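Local coordinates for klebicin C activity (Klebsiella pneumoniae, PDB 7NNA), which probably binds the outer-membrane channel TolC through a long helical hairpin, as the import domain of a bacteriocin that enters cells by that route, at residues 67-70 and 71-75; 179-182 and 183-186. One frame throughout, in Å; residues are numbered along the deposited sequence.

Contact 1: residues 67-70 and 71-75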
ATOM      1  N   HIS A  67      25.339 -19.448 -17.335  1.00 40.75           N
ATOM      2  CA  HIS A  67      26.645 -19.962 -16.927  1.00 40.77           C
ATOM      3  C   HIS A  67      26.630 -21.506 -16.828  1.00 37.85           C
ATOM      4  O   HIS A  67      27.544 -22.161 -17.328  1.00 38.44           O
ATOM      5  CB  HIS A  67      27.100 -19.318 -15.629  1.00 43.49           C
ATOM      6  CG  HIS A  67      28.430 -19.824 -15.226  1.00 47.24           C
ATOM      7  ND1 HIS A  67      29.535 -19.629 -16.027  1.00 50.72           N
ATOM      8  CD2 HIS A  67      28.785 -20.548 -14.149  1.00 48.59           C
ATOM      9  CE1 HIS A  67      30.543 -20.204 -15.394  1.00 51.47           C
ATOM     10  NE2 HIS A  67      30.143 -20.737 -14.240  1.00 51.10           N
ATOM     11  N   LEU A  68      25.564 -22.075 -16.261  1.00 34.92           N
ATOM     12  CA  LEU A  68      25.389 -23.526 -16.169  1.00 33.34           C
ATOM     13  C   LEU A  68      25.350 -24.134 -17.587  1.00 34.25           C
ATOM     14  O   LEU A  68      26.054 -25.092 -17.876  1.00 32.73           O
ATOM     15  CB  LEU A  68      24.071 -23.816 -15.422  1.00 32.40           C
ATOM     16  CG  LEU A  68      23.597 -25.278 -15.401  1.00 31.16           C
ATOM     17  CD1 LEU A  68      24.678 -26.227 -14.774  1.00 30.27           C
ATOM     18  CD2 LEU A  68      22.355 -25.374 -14.626  1.00 32.25           C
ATOM     19  N   LYS A  69      24.614 -23.513 -18.504  1.00 36.36           N
ATOM     20  CA  LYS A  69      24.537 -23.960 -19.890  1.00 38.43           C
ATOM     21  C   LYS A  69      25.979 -23.985 -20.518  1.00 38.22           C
ATOM     22  O   LYS A  69      26.370 -24.973 -21.166  1.00 35.93           O
ATOM     23  CB  LYS A  69      23.603 -22.988 -20.652  1.00 43.07           C
ATOM     24  CG  LYS A  69      23.236 -23.404 -22.071  1.00 52.49           C
ATOM     25  CD  LYS A  69      22.749 -22.179 -22.899  1.00 62.48           C
ATOM     26  CE  LYS A  69      23.505 -22.053 -24.224  1.00 69.87           C
ATOM     27  NZ  LYS A  69      24.909 -22.571 -24.111  1.00 70.58           N
ATOM     28  N   ASP A  70      26.784 -22.921 -20.254  1.00 38.04           N
ATOM     29  CA  ASP A  70      28.173 -22.870 -20.766  1.00 37.93           C
ATOM     30  C   ASP A  70      29.102 -23.995 -20.197  1.00 33.98           C
ATOM     31  O   ASP A  70      30.001 -24.496 -20.885  1.00 32.30           O
ATOM     32  CB  ASP A  70      28.779 -21.521 -20.406  1.00 41.75           C
ATOM     33  CG  ASP A  70      28.106 -20.354 -21.074  1.00 50.22           C
ATOM     34  OD1 ASP A  70      27.476 -20.555 -22.151  1.00 53.07           O
ATOM     35  OD2 ASP A  70      28.196 -19.246 -20.530  1.00 52.49           O
ATOM     36  N   VAL A  71      28.916 -24.356 -18.915  1.00 35.21           N
ATOM     37  CA  VAL A  71      29.697 -25.428 -18.295  1.00 32.35           C
ATOM     38  C   VAL A  71      29.228 -26.770 -18.861  1.00 32.46           C
ATOM     39  O   VAL A  71      30.067 -27.664 -19.165  1.00 31.47           O
ATOM     40  CB  VAL A  71      29.637 -25.397 -16.738  1.00 32.09           C
ATOM     41  CG1 VAL A  71      30.427 -26.568 -16.156  1.00 31.46           C
ATOM     42  CG2 VAL A  71      30.195 -24.076 -16.211  1.00 33.20           C
ATOM     43  N   VAL A  72      27.896 -26.933 -19.060  1.00 31.90           N
ATOM     44  CA  VAL A  72      27.416 -28.160 -19.725  1.00 31.30           C
ATOM     45  C   VAL A  72      28.069 -28.303 -21.169  1.00 31.45           C
ATOM     46  O   VAL A  72      28.488 -29.389 -21.536  1.00 30.33           O
ATOM     47  CB  VAL A  72      25.867 -28.229 -19.765  1.00 31.42           C
ATOM     48  CG1 VAL A  72      25.417 -29.386 -20.635  1.00 30.94           C
ATOM     49  CG2 VAL A  72      25.284 -28.382 -18.343  1.00 30.90           C
ATOM     50  N   ASP A  73      28.145 -27.220 -21.950  0.70 32.08           N
ATOM     51  CA  ASP A  73      28.802 -27.276 -23.280  0.70 34.92           C
ATOM     52  C   ASP A  73      30.300 -27.615 -23.170  0.70 35.99           C
ATOM     53  O   ASP A  73      30.848 -28.284 -24.048  0.70 36.55           O
ATOM     54  CB  ASP A  73      28.666 -25.943 -24.025  0.70 38.52           C
ATOM     55  CG  ASP A  73      27.290 -25.644 -24.591  0.70 42.24           C
ATOM     56  OD1 ASP A  73      26.477 -26.601 -24.745  0.70 41.23           O
ATOM     57  OD2 ASP A  73      27.033 -24.466 -24.905  0.70 47.20           O
ATOM     58  N   ARG A  74      30.962 -27.172 -22.102  1.00 35.71           N
ATOM     59  CA  ARG A  74      32.385 -27.528 -21.872  1.00 36.07           C
ATOM     60  C   ARG A  74      32.491 -29.058 -21.656  1.00 32.65           C
ATOM     61  O   ARG A  74      33.395 -29.698 -22.176  1.00 31.29           O
ATOM     62  CB  ARG A  74      32.859 -26.807 -20.610  1.00 40.34           C
ATOM     63  CG  ARG A  74      34.311 -26.972 -20.224  1.00 48.72           C
ATOM     64  CD  ARG A  74      34.655 -26.203 -18.917  1.00 54.28           C
ATOM     65  NE  ARG A  74      34.103 -24.839 -18.860  1.00 56.92           N
ATOM     66  CZ  ARG A  74      33.987 -24.122 -17.740  1.00 60.98           C
ATOM     67  NH1 ARG A  74      33.447 -22.908 -17.772  1.00 62.27           N
ATOM     68  NH2 ARG A  74      34.388 -24.621 -16.581  1.00 60.89           N
ATOM     69  N   ALA A  75      31.530 -29.653 -20.934  1.00 29.97           N
ATOM     70  CA  ALA A  75      31.515 -31.102 -20.721  1.00 27.13           C
ATOM     71  C   ALA A  75      31.334 -31.814 -22.036  1.00 28.37           C
ATOM     72  O   ALA A  75      32.074 -32.759 -22.315  1.00 28.55           O
ATOM     73  CB  ALA A  75      30.386 -31.479 -19.750  1.00 25.72           C
TER
HETATM   74  O   HOH W   1      24.628 -26.334 -22.657  1.00 50.89           O

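Contact 2: residues 179-182 and 183-186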
ATOM      1  N   LYS A 179     -37.788  35.153  18.647  1.00 42.46           N
ATOM      2  CA  LYS A 179     -38.794  34.953  19.698  1.00 43.93           C
ATOM      3  C   LYS A 179     -38.730  36.047  20.776  1.00 44.47           C
ATOM      4  O   LYS A 179     -39.792  36.572  21.209  1.00 46.91           O
ATOM      5  CB  LYS A 179     -38.546  33.584  20.331  1.00 46.29           C
ATOM      6  CG  LYS A 179     -39.633  33.174  21.313  1.00 53.64           C
ATOM      7  CD  LYS A 179     -39.832  31.646  21.250  1.00 59.80           C
ATOM      8  CE  LYS A 179     -39.741  31.023  22.619  1.00 63.02           C
ATOM      9  NZ  LYS A 179     -40.728  31.634  23.520  1.00 65.19           N
ATOM     10  N   ALA A 180     -37.509  36.408  21.228  1.00 43.80           N
ATOM     11  CA  ALA A 180     -37.399  37.433  22.275  1.00 43.58           C
ATOM     12  C   ALA A 180     -37.896  38.802  21.720  1.00 43.81           C
ATOM     13  O   ALA A 180     -38.635  39.538  22.402  1.00 44.11           O
ATOM     14  CB  ALA A 180     -35.955  37.521  22.780  1.00 43.97           C
ATOM     15  N   GLU A 181     -37.597  39.086  20.458  1.00 43.64           N
ATOM     16  CA  GLU A 181     -38.024  40.334  19.817  1.00 44.58           C
ATOM     17  C   GLU A 181     -39.548  40.344  19.632  1.00 43.96           C
ATOM     18  O   GLU A 181     -40.224  41.373  19.883  1.00 43.29           O
ATOM     19  CB  GLU A 181     -37.282  40.474  18.464  1.00 50.94           C
ATOM     20  CG  GLU A 181     -37.653  41.698  17.655  1.00 59.28           C
ATOM     21  CD  GLU A 181     -37.400  43.016  18.362  1.00 72.13           C
ATOM     22  OE1 GLU A 181     -36.578  43.073  19.309  1.00 75.18           O
ATOM     23  OE2 GLU A 181     -38.012  44.016  17.931  1.00 76.80           O
ATOM     24  N   ALA A 182     -40.096  39.220  19.176  1.00 42.98           N
ATOM     25  CA  ALA A 182     -41.538  39.089  19.013  1.00 43.53           C
ATOM     26  C   ALA A 182     -42.286  39.215  20.359  1.00 42.11           C
ATOM     27  O   ALA A 182     -43.337  39.880  20.405  1.00 41.97           O
ATOM     28  CB  ALA A 182     -41.898  37.782  18.321  1.00 45.03           C
ATOM     29  N   GLU A 183     -41.744  38.670  21.445  1.00 40.67           N
ATOM     30  CA  GLU A 183     -42.397  38.795  22.763  1.00 40.06           C
ATOM     31  C   GLU A 183     -42.318  40.228  23.283  1.00 38.21           C
ATOM     32  O   GLU A 183     -43.285  40.757  23.879  1.00 35.43           O
ATOM     33  CB  GLU A 183     -41.733  37.849  23.784  1.00 44.37           C
ATOM     34  CG  GLU A 183     -42.095  36.394  23.593  1.00 52.00           C
ATOM     35  CD  GLU A 183     -41.247  35.422  24.397  1.00 66.05           C
ATOM     36  OE1 GLU A 183     -40.512  35.867  25.309  1.00 70.15           O
ATOM     37  OE2 GLU A 183     -41.320  34.205  24.110  1.00 70.45           O
ATOM     38  N   ARG A 184     -41.148  40.871  23.065  1.00 37.87           N
ATOM     39  CA  ARG A 184     -40.982  42.252  23.504  1.00 38.57           C
ATOM     40  C   ARG A 184     -41.964  43.213  22.763  1.00 37.72           C
ATOM     41  O   ARG A 184     -42.590  44.120  23.382  1.00 36.15           O
ATOM     42  CB  ARG A 184     -39.522  42.684  23.264  1.00 41.27           C
ATOM     43  CG  ARG A 184     -39.216  44.047  23.892  1.00 49.77           C
ATOM     44  CD  ARG A 184     -38.125  44.819  23.127  1.00 56.98           C
ATOM     45  NE  ARG A 184     -38.544  45.258  21.791  1.00 63.68           N
ATOM     46  CZ  ARG A 184     -39.434  46.226  21.557  1.00 68.62           C
ATOM     47  NH1 ARG A 184     -40.056  46.827  22.568  1.00 68.82           N
ATOM     48  NH2 ARG A 184     -39.749  46.558  20.316  1.00 69.77           N
ATOM     49  N   ARG A 185     -42.113  43.005  21.449  1.00 37.12           N
ATOM     50  CA  ARG A 185     -43.027  43.849  20.663  1.00 39.17           C
ATOM     51  C   ARG A 185     -44.461  43.531  20.980  1.00 36.96           C
ATOM     52  O   ARG A 185     -45.287  44.442  21.033  1.00 38.07           O
ATOM     53  CB  ARG A 185     -42.819  43.622  19.155  1.00 43.98           C
ATOM     54  CG  ARG A 185     -41.477  44.088  18.671  1.00 53.80           C
ATOM     55  CD  ARG A 185     -41.554  44.889  17.370  1.00 64.05           C
ATOM     56  NE  ARG A 185     -40.196  45.175  16.923  1.00 71.66           N
ATOM     57  CZ  ARG A 185     -39.559  46.325  17.112  1.00 75.85           C
ATOM     58  NH1 ARG A 185     -40.185  47.355  17.668  1.00 77.16           N
ATOM     59  NH2 ARG A 185     -38.292  46.454  16.745  1.00 76.37           N
ATOM     60  N   LYS A 186     -44.774  42.248  21.231  1.00 34.80           N
ATOM     61  CA  LYS A 186     -46.154  41.910  21.548  1.00 35.63           C
ATOM     62  C   LYS A 186     -46.608  42.608  22.869  1.00 33.60           C
ATOM     63  O   LYS A 186     -47.707  43.165  22.910  1.00 33.64           O
ATOM     64  CB  LYS A 186     -46.365  40.389  21.514  1.00 40.72           C
ATOM     65  CG  LYS A 186     -47.814  39.970  21.777  1.00 49.79           C
ATOM     66  CD  LYS A 186     -47.975  38.455  21.753  1.00 59.27           C
ATOM     67  CE  LYS A 186     -49.438  38.072  21.826  1.00 67.30           C
ATOM     68  NZ  LYS A 186     -49.698  37.122  22.953  1.00 73.03           N
TER

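Contact 1: residues 67-70 and 71-75
Val71 lies against His67 one helical turn back, and its short side chain meets backbone first and ring last. Its CB is 3.8 Å from Leu68 O. From there CG2 passes 3.5 Å from His67 O. The same methyl ends over one face of the imidazole, 4.1 Å from the ring centroid and 24° off the ring normal, a CH-pi contact displaced toward the rim. NE2 of His67 is the nearest ring atom, at 3.9 Å from Val71 CG2. Chi1 of -179° carries the His67 ring to the Val71 side, and chi2 of 62° turns a face to the methyl. On another side of the helix, CD1 of Leu68 touches CG2 of Val72.

The polar side belongs to Lys69. Its chain bends at chi3 and chi4, bringing NZ 3.0 Å from Asp73 OD2 in a salt bridge whose hydrogen bond is weak. A longer pairing, 3.8 Å, joins Lys69 NZ to Asp70 OD1, an oxygen that also accepts a hydrogen bond from Gln66 NE2. A water donates to Lys69 O at 2.7 Å and to Asp73 OD1 at 2.8 Å, so that carbonyl serves both the water and Asp73 N. The salt bridge and water bond of Asp73 belong to one of two modelled conformers and are less certain.

Val71 and His67 also touch Arg113 and Ala116 of helix 93-197, and Leu68 reaches Glu117, so the His67-Val71 side of this turn is part of the hairpin interface. The chemistry thus divides around the helix: the CH-pi contact lies beside the partner helix, whereas the lysine, placed between two aspartates, probably tempers their mutual repulsion in a loosely held, partly hydrated network.

Contact 2: residues 179-182 and 183-186
Lys179 and Glu183 form a short salt bridge, one turn apart along the helix. Lys179 NZ gives a hydrogen bond of 2.7 Å to Glu183 OE2, met nearly along its C-O axis. The lysine chain curls through three bends to reach it, while the glutamate is extended beyond CG, and the two chains cross at an angle. The same oxygen also sits 3.4 Å from Lys179 CG, placing the carboxylate beside both the aliphatic root and the charged end of the lysine.

A second ionic group gathers two arginines around Glu181. Bent at chi2 (59°), this side chain runs alongside Arg184 in the same direction, and its OE1 lies in the plane of that guanidinium, at its edge; the ion pair is long, 3.8 Å from Glu181 OE1 to Arg184 NE. OE2 faces Arg185 NE in another salt bridge, but its exact position is doubtful. Arg184 CZ stands 4.1 Å above the plane of the Arg185 guanidinium, toward the rim, and Glu181 probably offsets the charge of both. Glu188 adds a weak, long ion pair to Arg184.

Backbone bonds run from i+4 to i throughout, as Arg184 N to Ala180 O at 2.9 Å illustrates. Spacings of three and four residues between opposite charges, on a largely exposed surface, are characteristic of a charge-rich alpha helix whose side chains pair along its own length.

In the fold
From the N terminus the chain runs along helix 14-79, where contact 1 spans a turn near the C-terminal end, crosses residues 80-92, and returns along helix 93-197, which carries contact 2. Each contact is confined to consecutive residues of one helix, so neither closes a loop; they follow in series, without nesting or crossing. The centres of contact 1 and contact 2 lie about 104 Å apart, on opposite sides of the chain's centre. Contact 1 sits where the antiparallel hairpin's two helices pack together, its side chains reaching helix 93-197, whereas contact 2 links residues near the C-terminal end of the longer helix, probably beyond the stretch paired with helix 14-79.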